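Local coordinates for protein putative cytochrome P450 154A1 (PDB 1ODO) that belongs to the cytochrome P450 family of heme proteins and binds a heme group together with 4-phenyl-1H-imidazole, at residues A[28-33]-A[41-46]; A[251-256]-A[396-401]; A[158-163]-A[196-201]. All coordinates share one frame; numbering follows the deposited sequence.

Interaction 1 of 3, residues A[28-33]-A[41-46]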
ATOM      1  N   GLY A  28     -12.632  -9.846  19.410  1.00 11.52           N
ATOM      2  CA  GLY A  28     -11.784 -11.016  19.529  1.00 10.90           C
ATOM      3  C   GLY A  28     -10.905 -11.141  18.298  1.00 11.94           C
ATOM      4  O   GLY A  28     -10.709 -10.161  17.569  1.00 11.23           O
ATOM      5  N   PRO A  29     -10.379 -12.339  18.022  1.00 12.86           N
ATOM      6  CA  PRO A  29      -9.512 -12.554  16.859  1.00 13.17           C
ATOM      7  C   PRO A  29     -10.130 -12.212  15.507  1.00 13.42           C
ATOM      8  O   PRO A  29      -9.428 -11.770  14.599  1.00 12.97           O
ATOM      9  CB  PRO A  29      -9.127 -14.031  16.983  1.00 14.67           C
ATOM     10  CG  PRO A  29     -10.270 -14.631  17.759  1.00 16.09           C
ATOM     11  CD  PRO A  29     -10.548 -13.581  18.794  1.00 13.69           C
ATOM     12  N   ALA A  30     -11.441 -12.400  15.376  1.00 13.61           N
ATOM     13  CA  ALA A  30     -12.121 -12.102  14.119  1.00 13.88           C
ATOM     14  C   ALA A  30     -13.526 -11.558  14.347  1.00 15.54           C
ATOM     15  O   ALA A  30     -14.175 -11.882  15.343  1.00 15.34           O
ATOM     16  CB  ALA A  30     -12.186 -13.365  13.252  1.00 15.35           C
ATOM     17  N   THR A  31     -13.989 -10.726  13.415  1.00 14.81           N
ATOM     18  CA  THR A  31     -15.314 -10.129  13.495  1.00 14.89           C
ATOM     19  C   THR A  31     -15.943 -10.047  12.109  1.00 14.47           C
ATOM     20  O   THR A  31     -15.268  -9.724  11.130  1.00 13.00           O
ATOM     21  CB  THR A  31     -15.267  -8.686  14.064  1.00 17.73           C
ATOM     22  OG1 THR A  31     -14.716  -8.697  15.385  1.00 21.47           O
ATOM     23  CG2 THR A  31     -16.671  -8.095  14.113  1.00 19.88           C
ATOM     24  N   TRP A  32     -17.236 -10.345  12.037  1.00 13.56           N
ATOM     25  CA  TRP A  32     -17.979 -10.303  10.781  1.00 14.66           C
ATOM     26  C   TRP A  32     -18.249  -8.814  10.541  1.00 14.15           C
ATOM     27  O   TRP A  32     -18.892  -8.156  11.360  1.00 14.48           O
ATOM     28  CB  TRP A  32     -19.292 -11.084  10.944  1.00 15.57           C
ATOM     29  CG  TRP A  32     -20.101 -11.305   9.687  1.00 15.16           C
ATOM     30  CD1 TRP A  32     -21.390 -10.907   9.466  1.00 17.09           C
ATOM     31  CD2 TRP A  32     -19.706 -12.043   8.523  1.00 16.01           C
ATOM     32  NE1 TRP A  32     -21.825 -11.357   8.241  1.00 17.15           N
ATOM     33  CE2 TRP A  32     -20.812 -12.057   7.640  1.00 16.41           C
ATOM     34  CE3 TRP A  32     -18.527 -12.696   8.138  1.00 14.48           C
ATOM     35  CZ2 TRP A  32     -20.774 -12.700   6.398  1.00 15.89           C
ATOM     36  CZ3 TRP A  32     -18.490 -13.335   6.901  1.00 15.55           C
ATOM     37  CH2 TRP A  32     -19.608 -13.332   6.047  1.00 17.20           C
ATOM     38  N   VAL A  33     -17.741  -8.279   9.435  1.00 12.81           N
ATOM     39  CA  VAL A  33     -17.937  -6.868   9.124  1.00 11.32           C
ATOM     40  C   VAL A  33     -18.527  -6.642   7.737  1.00 12.72           C
ATOM     41  O   VAL A  33     -18.661  -7.571   6.938  1.00 11.79           O
ATOM     42  CB  VAL A  33     -16.595  -6.083   9.195  1.00 12.90           C
ATOM     43  CG1 VAL A  33     -15.954  -6.242  10.574  1.00 10.88           C
ATOM     44  CG2 VAL A  33     -15.643  -6.586   8.107  1.00 12.30           C
ATOM     45  N   TRP A  41     -15.100 -11.714   7.064  1.00 12.46           N
ATOM     46  CA  TRP A  41     -14.477 -11.886   8.361  1.00 11.72           C
ATOM     47  C   TRP A  41     -13.234 -11.017   8.458  1.00 12.63           C
ATOM     48  O   TRP A  41     -12.249 -11.265   7.763  1.00 12.73           O
ATOM     49  CB  TRP A  41     -14.055 -13.340   8.574  1.00 11.12           C
ATOM     50  CG  TRP A  41     -15.187 -14.282   8.815  1.00 12.70           C
ATOM     51  CD1 TRP A  41     -15.760 -15.124   7.907  1.00 11.29           C
ATOM     52  CD2 TRP A  41     -15.868 -14.501  10.056  1.00 12.07           C
ATOM     53  NE1 TRP A  41     -16.753 -15.862   8.508  1.00 14.00           N
ATOM     54  CE2 TRP A  41     -16.842 -15.500   9.826  1.00 12.62           C
ATOM     55  CE3 TRP A  41     -15.748 -13.952  11.340  1.00 13.01           C
ATOM     56  CZ2 TRP A  41     -17.695 -15.966  10.837  1.00 14.33           C
ATOM     57  CZ3 TRP A  41     -16.598 -14.416  12.349  1.00 14.75           C
ATOM     58  CH2 TRP A  41     -17.559 -15.415  12.087  1.00 14.56           C
ATOM     59  N   SER A  42     -13.285  -9.980   9.289  1.00 11.87           N
ATOM     60  CA  SER A  42     -12.127  -9.113   9.457  1.00 10.80           C
ATOM     61  C   SER A  42     -11.302  -9.865  10.490  1.00 10.71           C
ATOM     62  O   SER A  42     -11.823 -10.243  11.535  1.00 11.72           O
ATOM     63  CB  SER A  42     -12.517  -7.756  10.037  1.00 10.90           C
ATOM     64  OG  SER A  42     -11.404  -7.180  10.714  1.00 12.79           O
ATOM     65  N   VAL A  43     -10.031 -10.106  10.195  1.00  9.36           N
ATOM     66  CA  VAL A  43      -9.173 -10.817  11.132  1.00  8.94           C
ATOM     67  C   VAL A  43      -8.054  -9.881  11.572  1.00 10.97           C
ATOM     68  O   VAL A  43      -7.335  -9.338  10.732  1.00  9.83           O
ATOM     69  CB  VAL A  43      -8.554 -12.076  10.478  1.00 10.60           C
ATOM     70  CG1 VAL A  43      -7.614 -12.764  11.457  1.00 10.59           C
ATOM     71  CG2 VAL A  43      -9.656 -13.032  10.038  1.00 12.20           C
ATOM     72  N   SER A  44      -7.910  -9.676  12.880  1.00 11.24           N
ATOM     73  CA  SER A  44      -6.860  -8.792  13.377  1.00 10.64           C
ATOM     74  C   SER A  44      -5.915  -9.439  14.392  1.00 12.34           C
ATOM     75  O   SER A  44      -5.079  -8.761  14.984  1.00 13.91           O
ATOM     76  CB  SER A  44      -7.466  -7.496  13.942  1.00 11.25           C
ATOM     77  OG  SER A  44      -8.462  -7.755  14.916  1.00 12.02           O
ATOM     78  N   ASP A  45      -6.062 -10.747  14.599  1.00 11.18           N
ATOM     79  CA  ASP A  45      -5.207 -11.491  15.529  1.00 11.88           C
ATOM     80  C   ASP A  45      -4.067 -11.906  14.589  1.00 11.59           C
ATOM     81  O   ASP A  45      -4.273 -12.717  13.686  1.00 10.25           O
ATOM     82  CB  ASP A  45      -5.949 -12.729  16.048  1.00 13.02           C
ATOM     83  CG  ASP A  45      -5.055 -13.668  16.847  1.00 16.98           C
ATOM     84  OD1 ASP A  45      -3.822 -13.499  16.827  1.00 16.57           O
ATOM     85  OD2 ASP A  45      -5.596 -14.595  17.492  1.00 19.41           O
ATOM     86  N   PRO A  46      -2.862 -11.338  14.772  1.00 11.73           N
ATOM     87  CA  PRO A  46      -1.726 -11.674  13.906  1.00 12.63           C
ATOM     88  C   PRO A  46      -1.348 -13.151  13.829  1.00 13.14           C
ATOM     89  O   PRO A  46      -0.889 -13.618  12.789  1.00 13.18           O
ATOM     90  CB  PRO A  46      -0.595 -10.801  14.459  1.00 12.46           C
ATOM     91  CG  PRO A  46      -0.942 -10.675  15.900  1.00 14.23           C
ATOM     92  CD  PRO A  46      -2.436 -10.435  15.856  1.00 13.16           C
TER
HETATM   93  O   HOH W   1      -8.082  -9.046  17.240  1.00 11.70           O
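T31 and S42 form the hydrogen-bonded pair of two antiparallel strands and exchange two backbone bonds, T31 N to S42 O at 2.9 Å and S42 N to T31 O at 2.7 Å. A third bond, S44 N to P29 O at 3.1 Å, extends the pairing just past the regular strands. A30 and W32 lie across from V43 and W41 in non-hydrogen-bonded pairs, where A30 CA adds a CA-H...O contact of 3.2 Å to S42 O.

The aromatic contact is edge-to-face. W32 has CG anti to its backbone N (chi1 -172°), and its six-membered ring presents CE3 and CZ3 to one face of W41, with CZ3 3.4 Å from W41 CD1. The planes meet at 61°, a T shape well short of perpendicular, and CE3 stands over the W41 ring offset toward its rim. W41 NE1 is hydrogen-bonded to E313 OE1.

Apolar contacts are made on both faces. On the face of the tryptophans, A30 CB touches W41 CE3 and V43 CG2. S42 CB meets both methyls of V33, CG1 at 3.8 Å, while S42 OG is hydrogen-bonded with S318 OG. At the end away from the hairpin turn, P29 CB lies 3.6 Å from D45 CB, whose carboxylate caps helix 46-52 through V47 N.

One water donates to G28 O and also hydrogen-bonds S44 OG, bridging the segments beside the last backbone bond. Altogether this is a beta hairpin, strands 30-35 and 38-43, set within the mixed beta sheet of a cytochrome P450, where its second strand also pairs with strand 314-317.

Interaction 2 of 3, residues A[251-256]-A[396-401]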
ATOM      1  N   ILE A 251       5.783   7.627   3.635  1.00 12.27           N
ATOM      2  CA  ILE A 251       6.630   8.815   3.757  1.00 12.81           C
ATOM      3  C   ILE A 251       5.889   9.840   4.618  1.00 13.27           C
ATOM      4  O   ILE A 251       6.466  10.465   5.505  1.00 13.52           O
ATOM      5  CB  ILE A 251       6.940   9.418   2.368  1.00 14.38           C
ATOM      6  CG1 ILE A 251       7.788   8.426   1.559  1.00 14.44           C
ATOM      7  CG2 ILE A 251       7.658  10.763   2.526  1.00 15.32           C
ATOM      8  CD1 ILE A 251       8.130   8.884   0.145  1.00 15.62           C
ATOM      9  N   ASP A 252       4.599   9.992   4.334  1.00 13.40           N
ATOM     10  CA  ASP A 252       3.711  10.911   5.041  1.00 12.67           C
ATOM     11  C   ASP A 252       3.741  10.611   6.543  1.00 14.57           C
ATOM     12  O   ASP A 252       4.099  11.467   7.358  1.00 13.52           O
ATOM     13  CB  ASP A 252       2.285  10.725   4.488  1.00 13.06           C
ATOM     14  CG  ASP A 252       1.216  11.493   5.273  1.00 13.61           C
ATOM     15  OD1 ASP A 252       1.372  11.709   6.491  1.00 17.67           O
ATOM     16  OD2 ASP A 252       0.189  11.857   4.663  1.00 15.31           O
ATOM     17  N   GLN A 253       3.368   9.386   6.901  1.00 13.64           N
ATOM     18  CA  GLN A 253       3.340   8.966   8.295  1.00 12.89           C
ATOM     19  C   GLN A 253       4.686   9.039   9.010  1.00 13.34           C
ATOM     20  O   GLN A 253       4.751   9.475  10.159  1.00 13.99           O
ATOM     21  CB  GLN A 253       2.774   7.549   8.398  1.00 14.51           C
ATOM     22  CG  GLN A 253       1.330   7.416   7.921  1.00 14.42           C
ATOM     23  CD  GLN A 253       0.324   8.108   8.835  1.00 16.50           C
ATOM     24  OE1 GLN A 253       0.687   8.689   9.857  1.00 14.99           O
ATOM     25  NE2 GLN A 253      -0.949   8.045   8.464  1.00 17.48           N
ATOM     26  N   ALA A 254       5.760   8.621   8.343  1.00 12.47           N
ATOM     27  CA  ALA A 254       7.081   8.660   8.966  1.00 13.51           C
ATOM     28  C   ALA A 254       7.468  10.097   9.296  1.00 13.88           C
ATOM     29  O   ALA A 254       7.899  10.394  10.406  1.00 14.93           O
ATOM     30  CB  ALA A 254       8.127   8.030   8.041  1.00 10.83           C
ATOM     31  N   VAL A 255       7.310  10.993   8.328  1.00 13.28           N
ATOM     32  CA  VAL A 255       7.652  12.390   8.554  1.00 14.35           C
ATOM     33  C   VAL A 255       6.772  13.000   9.637  1.00 13.46           C
ATOM     34  O   VAL A 255       7.269  13.639  10.560  1.00 13.73           O
ATOM     35  CB  VAL A 255       7.506  13.225   7.262  1.00 13.93           C
ATOM     36  CG1 VAL A 255       7.765  14.697   7.560  1.00 16.80           C
ATOM     37  CG2 VAL A 255       8.484  12.728   6.218  1.00 13.54           C
ATOM     38  N   HIS A 256       5.464  12.791   9.529  1.00 14.75           N
ATOM     39  CA  HIS A 256       4.535  13.337  10.511  1.00 15.61           C
ATOM     40  C   HIS A 256       4.860  12.878  11.930  1.00 15.66           C
ATOM     41  O   HIS A 256       4.756  13.655  12.880  1.00 15.46           O
ATOM     42  CB  HIS A 256       3.095  12.960  10.154  1.00 14.35           C
ATOM     43  CG  HIS A 256       2.069  13.624  11.019  1.00 17.81           C
ATOM     44  ND1 HIS A 256       1.605  13.067  12.190  1.00 17.38           N
ATOM     45  CD2 HIS A 256       1.453  14.824  10.904  1.00 17.51           C
ATOM     46  CE1 HIS A 256       0.748  13.894  12.761  1.00 18.39           C
ATOM     47  NE2 HIS A 256       0.638  14.969  12.000  1.00 17.93           N
ATOM     48  N   ASN A 396      -4.021   4.852   4.447  1.00 12.03           N
ATOM     49  CA  ASN A 396      -3.824   5.514   5.732  1.00 13.61           C
ATOM     50  C   ASN A 396      -2.801   6.650   5.609  1.00 14.00           C
ATOM     51  O   ASN A 396      -1.593   6.429   5.673  1.00 12.46           O
ATOM     52  CB  ASN A 396      -3.359   4.485   6.773  1.00 12.87           C
ATOM     53  CG  ASN A 396      -3.066   5.105   8.132  1.00 13.95           C
ATOM     54  OD1 ASN A 396      -3.668   6.108   8.518  1.00 14.20           O
ATOM     55  ND2 ASN A 396      -2.150   4.488   8.879  1.00 10.30           N
ATOM     56  N   GLY A 397      -3.299   7.866   5.418  1.00 14.47           N
ATOM     57  CA  GLY A 397      -2.415   9.013   5.292  1.00 14.83           C
ATOM     58  C   GLY A 397      -3.161  10.302   5.576  1.00 15.21           C
ATOM     59  O   GLY A 397      -4.361  10.278   5.846  1.00 13.76           O
ATOM     60  N   HIS A 398      -2.450  11.425   5.532  1.00 14.27           N
ATOM     61  CA  HIS A 398      -3.062  12.725   5.783  1.00 14.54           C
ATOM     62  C   HIS A 398      -3.373  13.364   4.436  1.00 14.21           C
ATOM     63  O   HIS A 398      -2.649  13.157   3.469  1.00 14.78           O
ATOM     64  CB  HIS A 398      -2.108  13.640   6.568  1.00 14.28           C
ATOM     65  CG  HIS A 398      -1.730  13.115   7.919  1.00 15.35           C
ATOM     66  ND1 HIS A 398      -0.639  12.296   8.124  1.00 15.53           N
ATOM     67  CD2 HIS A 398      -2.309  13.281   9.133  1.00 15.89           C
ATOM     68  CE1 HIS A 398      -0.562  11.982   9.405  1.00 16.03           C
ATOM     69  NE2 HIS A 398      -1.564  12.567  10.039  1.00 15.22           N
ATOM     70  N   GLN A 399      -4.450  14.137   4.368  1.00 14.61           N
ATOM     71  CA  GLN A 399      -4.814  14.787   3.113  1.00 17.12           C
ATOM     72  C   GLN A 399      -3.733  15.781   2.704  1.00 17.28           C
ATOM     73  O   GLN A 399      -3.511  16.026   1.518  1.00 18.52           O
ATOM     74  CB  GLN A 399      -6.157  15.502   3.266  1.00 17.24           C
ATOM     75  CG  GLN A 399      -7.342  14.551   3.332  1.00 20.79           C
ATOM     76  CD  GLN A 399      -8.668  15.277   3.470  1.00 23.98           C
ATOM     77  OE1 GLN A 399      -8.882  16.320   2.854  1.00 24.43           O
ATOM     78  NE2 GLN A 399      -9.568  14.719   4.268  1.00 24.97           N
ATOM     79  N   ARG A 400      -3.059  16.342   3.699  1.00 17.86           N
ATOM     80  CA  ARG A 400      -1.995  17.309   3.468  1.00 19.67           C
ATOM     81  C   ARG A 400      -0.988  17.241   4.612  1.00 18.28           C
ATOM     82  O   ARG A 400      -1.318  16.793   5.710  1.00 17.71           O
ATOM     83  CB  ARG A 400      -2.594  18.712   3.362  1.00 23.19           C
ATOM     84  CG  ARG A 400      -3.516  19.068   4.516  1.00 29.43           C
ATOM     85  CD  ARG A 400      -4.500  20.186   4.157  1.00 36.21           C
ATOM     86  NE  ARG A 400      -3.829  21.409   3.728  1.00 40.27           N
ATOM     87  CZ  ARG A 400      -3.387  21.625   2.494  1.00 42.64           C
ATOM     88  NH1 ARG A 400      -3.549  20.700   1.557  1.00 44.84           N
ATOM     89  NH2 ARG A 400      -2.774  22.765   2.196  1.00 44.71           N
ATOM     90  N   LEU A 401       0.241  17.673   4.349  1.00 17.35           N
ATOM     91  CA  LEU A 401       1.291  17.662   5.362  1.00 17.16           C
ATOM     92  C   LEU A 401       2.050  18.981   5.266  1.00 18.22           C
ATOM     93  O   LEU A 401       3.174  19.033   4.758  1.00 16.85           O
ATOM     94  CB  LEU A 401       2.241  16.479   5.135  1.00 17.28           C
ATOM     95  CG  LEU A 401       3.282  16.215   6.230  1.00 18.95           C
ATOM     96  CD1 LEU A 401       2.591  16.018   7.575  1.00 19.00           C
ATOM     97  CD2 LEU A 401       4.096  14.987   5.875  1.00 19.56           C
TER
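D252 carries CG anti to its backbone N (chi1 172°), while H398 has CG anti to its carbonyl carbon (chi1 -61°); these rotations bring a carboxylate from helix 247-260 against an imidazole from the loop that leads into strand 402-404, tying helix to loop. H398 ND1 donates to D252 OD1 at 2.7 Å, nearly straight at 164°. The oxygen is met on its syn side, close to the ring plane, and the carboxylate and ring are nearly coplanar. D252 OD2 accepts H398 N at 2.8 Å from above the carboxylate plane, so both oxygens grip one residue: OD1 fixes the ring's rotation, and OD2 holds its backbone.

H256, one turn further along the helix, lays its ring obliquely against H398, with H256 CG 3.5 Å from H398 CE1. L401 CD1 reaches the edge of the H256 ring, 3.7 Å from CD2, and L401 CD2 packs 4.0 Å from V255 CG1. Q253, its chain bent at chi2, sends NE2 to N396 O in a weak bond of 3.3 Å.

R141 forms a salt bridge to D252 OD2, giving this buried carboxylate a charged partner beside the histidine. Two N-H donors and an arginine probably keep D252 ionised. The carboxylate would in turn polarise H398 and tend to stabilise a protonated imidazole, an effect that R141 may partly offset.

Interaction 3 of 3, residues A[158-163]-A[196-201]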
ATOM      1  N   GLY A 158       9.235   2.060 -16.901  1.00 18.75           N
ATOM      2  CA  GLY A 158       9.484   2.690 -18.186  1.00 20.02           C
ATOM      3  C   GLY A 158       8.302   3.492 -18.698  1.00 20.91           C
ATOM      4  O   GLY A 158       7.956   3.423 -19.882  1.00 21.32           O
ATOM      5  N   VAL A 159       7.677   4.252 -17.805  1.00 19.77           N
ATOM      6  CA  VAL A 159       6.528   5.069 -18.176  1.00 18.85           C
ATOM      7  C   VAL A 159       7.014   6.380 -18.789  1.00 19.93           C
ATOM      8  O   VAL A 159       7.721   7.155 -18.141  1.00 19.61           O
ATOM      9  CB  VAL A 159       5.648   5.393 -16.945  1.00 19.18           C
ATOM     10  CG1 VAL A 159       4.431   6.211 -17.371  1.00 17.65           C
ATOM     11  CG2 VAL A 159       5.212   4.107 -16.270  1.00 17.39           C
ATOM     12  N   PRO A 160       6.650   6.642 -20.054  1.00 20.84           N
ATOM     13  CA  PRO A 160       7.082   7.883 -20.698  1.00 22.85           C
ATOM     14  C   PRO A 160       6.679   9.092 -19.863  1.00 23.35           C
ATOM     15  O   PRO A 160       5.594   9.125 -19.283  1.00 22.76           O
ATOM     16  CB  PRO A 160       6.363   7.837 -22.045  1.00 23.39           C
ATOM     17  CG  PRO A 160       6.315   6.361 -22.338  1.00 23.10           C
ATOM     18  CD  PRO A 160       5.908   5.788 -20.998  1.00 21.57           C
ATOM     19  N   GLN A 161       7.564  10.079 -19.798  1.00 25.25           N
ATOM     20  CA  GLN A 161       7.304  11.292 -19.034  1.00 27.01           C
ATOM     21  C   GLN A 161       5.937  11.915 -19.325  1.00 27.51           C
ATOM     22  O   GLN A 161       5.200  12.260 -18.403  1.00 26.45           O
ATOM     23  CB  GLN A 161       8.388  12.335 -19.318  1.00 30.14           C
ATOM     24  CG  GLN A 161       9.746  12.037 -18.705  1.00 33.09           C
ATOM     25  CD  GLN A 161       9.704  12.010 -17.190  1.00 36.03           C
ATOM     26  OE1 GLN A 161       9.018  12.819 -16.564  1.00 36.52           O
ATOM     27  NE2 GLN A 161      10.451  11.087 -16.591  1.00 37.47           N
ATOM     28  N   ASP A 162       5.605  12.054 -20.605  1.00 27.19           N
ATOM     29  CA  ASP A 162       4.333  12.647 -21.012  1.00 28.79           C
ATOM     30  C   ASP A 162       3.086  11.830 -20.673  1.00 27.42           C
ATOM     31  O   ASP A 162       1.967  12.242 -20.983  1.00 27.84           O
ATOM     32  CB  ASP A 162       4.358  12.951 -22.516  1.00 32.79           C
ATOM     33  CG  ASP A 162       4.313  11.697 -23.373  1.00 37.21           C
ATOM     34  OD1 ASP A 162       5.135  10.782 -23.154  1.00 38.88           O
ATOM     35  OD2 ASP A 162       3.453  11.629 -24.277  1.00 41.90           O
ATOM     36  N   ARG A 163       3.272  10.677 -20.040  1.00 24.72           N
ATOM     37  CA  ARG A 163       2.142   9.833 -19.676  1.00 22.43           C
ATOM     38  C   ARG A 163       2.051   9.602 -18.173  1.00 20.38           C
ATOM     39  O   ARG A 163       1.112   8.968 -17.695  1.00 19.70           O
ATOM     40  CB  ARG A 163       2.245   8.484 -20.388  1.00 23.10           C
ATOM     41  CG  ARG A 163       2.018   8.563 -21.887  1.00 25.92           C
ATOM     42  CD  ARG A 163       2.168   7.206 -22.558  1.00 27.50           C
ATOM     43  NE  ARG A 163       1.782   7.269 -23.964  1.00 28.80           N
ATOM     44  CZ  ARG A 163       0.536   7.461 -24.387  1.00 31.05           C
ATOM     45  NH1 ARG A 163      -0.449   7.602 -23.508  1.00 31.19           N
ATOM     46  NH2 ARG A 163       0.274   7.525 -25.684  1.00 31.87           N
ATOM     47  N   ASP A 196      -4.095   1.005 -21.690  1.00 17.07           N
ATOM     48  CA  ASP A 196      -4.036   0.498 -23.057  1.00 19.36           C
ATOM     49  C   ASP A 196      -3.163   1.407 -23.913  1.00 18.63           C
ATOM     50  O   ASP A 196      -2.449   0.942 -24.799  1.00 18.39           O
ATOM     51  CB  ASP A 196      -5.436   0.406 -23.670  1.00 21.93           C
ATOM     52  CG  ASP A 196      -6.246  -0.733 -23.091  1.00 23.69           C
ATOM     53  OD1 ASP A 196      -5.635  -1.709 -22.610  1.00 26.12           O
ATOM     54  OD2 ASP A 196      -7.490  -0.663 -23.128  1.00 25.17           O
ATOM     55  N   GLN A 197      -3.227   2.708 -23.642  1.00 18.57           N
ATOM     56  CA  GLN A 197      -2.439   3.685 -24.383  1.00 18.93           C
ATOM     57  C   GLN A 197      -0.959   3.491 -24.085  1.00 19.38           C
ATOM     58  O   GLN A 197      -0.110   3.619 -24.973  1.00 17.23           O
ATOM     59  CB  GLN A 197      -2.871   5.104 -24.006  1.00 21.00           C
ATOM     60  CG  GLN A 197      -4.181   5.536 -24.643  1.00 24.50           C
ATOM     61  CD  GLN A 197      -4.675   6.865 -24.109  1.00 27.64           C
ATOM     62  OE1 GLN A 197      -3.883   7.736 -23.745  1.00 30.75           O
ATOM     63  NE2 GLN A 197      -5.991   7.033 -24.070  1.00 31.88           N
ATOM     64  N   LEU A 198      -0.650   3.189 -22.827  1.00 17.63           N
ATOM     65  CA  LEU A 198       0.730   2.974 -22.423  1.00 17.77           C
ATOM     66  C   LEU A 198       1.274   1.750 -23.150  1.00 16.91           C
ATOM     67  O   LEU A 198       2.390   1.769 -23.671  1.00 17.84           O
ATOM     68  CB  LEU A 198       0.819   2.752 -20.909  1.00 16.98           C
ATOM     69  CG  LEU A 198       2.189   2.329 -20.364  1.00 18.01           C
ATOM     70  CD1 LEU A 198       3.222   3.394 -20.675  1.00 15.35           C
ATOM     71  CD2 LEU A 198       2.094   2.104 -18.858  1.00 17.84           C
ATOM     72  N   ILE A 199       0.475   0.688 -23.178  1.00 17.53           N
ATOM     73  CA  ILE A 199       0.856  -0.558 -23.835  1.00 17.05           C
ATOM     74  C   ILE A 199       1.130  -0.319 -25.316  1.00 18.93           C
ATOM     75  O   ILE A 199       2.113  -0.824 -25.868  1.00 17.71           O
ATOM     76  CB  ILE A 199      -0.257  -1.620 -23.668  1.00 16.76           C
ATOM     77  CG1 ILE A 199      -0.354  -2.023 -22.192  1.00 15.32           C
ATOM     78  CG2 ILE A 199       0.024  -2.829 -24.554  1.00 17.01           C
ATOM     79  CD1 ILE A 199      -1.551  -2.906 -21.851  1.00 16.49           C
ATOM     80  N   ALA A 200       0.261   0.461 -25.952  1.00 19.22           N
ATOM     81  CA  ALA A 200       0.414   0.766 -27.369  1.00 20.48           C
ATOM     82  C   ALA A 200       1.717   1.522 -27.596  1.00 19.95           C
ATOM     83  O   ALA A 200       2.472   1.211 -28.517  1.00 21.43           O
ATOM     84  CB  ALA A 200      -0.772   1.597 -27.859  1.00 20.51           C
ATOM     85  N   ALA A 201       1.984   2.504 -26.739  1.00 19.53           N
ATOM     86  CA  ALA A 201       3.195   3.307 -26.845  1.00 19.51           C
ATOM     87  C   ALA A 201       4.464   2.486 -26.640  1.00 20.66           C
ATOM     88  O   ALA A 201       5.443   2.657 -27.372  1.00 21.17           O
ATOM     89  CB  ALA A 201       3.150   4.452 -25.843  1.00 19.52           C
TER
HETATM   90  O   HOH W   2      -2.549   8.278 -26.785  1.00 43.20           O
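R163 reaches across from the start of helix 161-175 to A201 and Q197 on helix 181-204. Its CB bond is directed toward that helix, and CG follows anti to the carbonyl carbon (chi1 -70°). From CG to NE the chain is extended, which carries the charged end over the neighbouring helix. On the way, CD passes L198 CD1 at a loose 4.4 Å. NE then comes 3.7 Å from A201 CB, a contact with a methyl group and not a polar one. At CZ the guanidinium lies beneath a backbone carbonyl: Q197 O stands 3.9 Å from CZ, above the centre of one face, while that same oxygen accepts the helical bond from A201 N.

The tip divides. NH1 gives a weak hydrogen bond to Q197 OE1 at 3.4 Å, with the acceptor at the guanidinium edge and in its plane, and also brushes Q197 CB. NH2 donates to a water at 3.1 Å, and this water makes a weak return bond to Q197 OE1. The amide and guanidinium planes are turned 69° apart.

Behind the arginine, P160 CD packs 3.6 Å from L198 CD1, and V159 borders the same methyl. L198 also touches I240 of helix 229-244, so this leucine joins the turn ahead of helix 161-175 to a third helix. G158 O, in that turn, is hydrogen-bonded by K202 NZ.

The polar part of the contact is thus gentle: a cation meets a carbonyl over its face, a neutral amide at its edge and a bridging water. Both bonds to Q197 OE1 are long and weak, and the groups of 196-201 that meet R163 are uncharged, D196 pairing with R233 instead. The attraction is therefore probably modest, and apolar packing by P160 and L198 accompanies it.

In the fold
Along the chain the order is interaction 1, interaction 3, interaction 2, each closing before the next opens. Interaction 1 belongs to the mixed sheet, whereas interaction 3 lies on the opposite side of the chain's centre, with centres about 41 Å apart. Interaction 2 is closer in, its centre about 26 Å from that of interaction 1 and about 29 Å from that of interaction 3, and none touches another. Each has a side chain within about 9 to 11 Å of the heme. Helix 161-175 of interaction 3 ends at F175, which lines the 4-phenyl-1H-imidazole pocket. The three contacts thus illustrate how a P450 joins sheet, loop and helices at separate places around one buried cofactor.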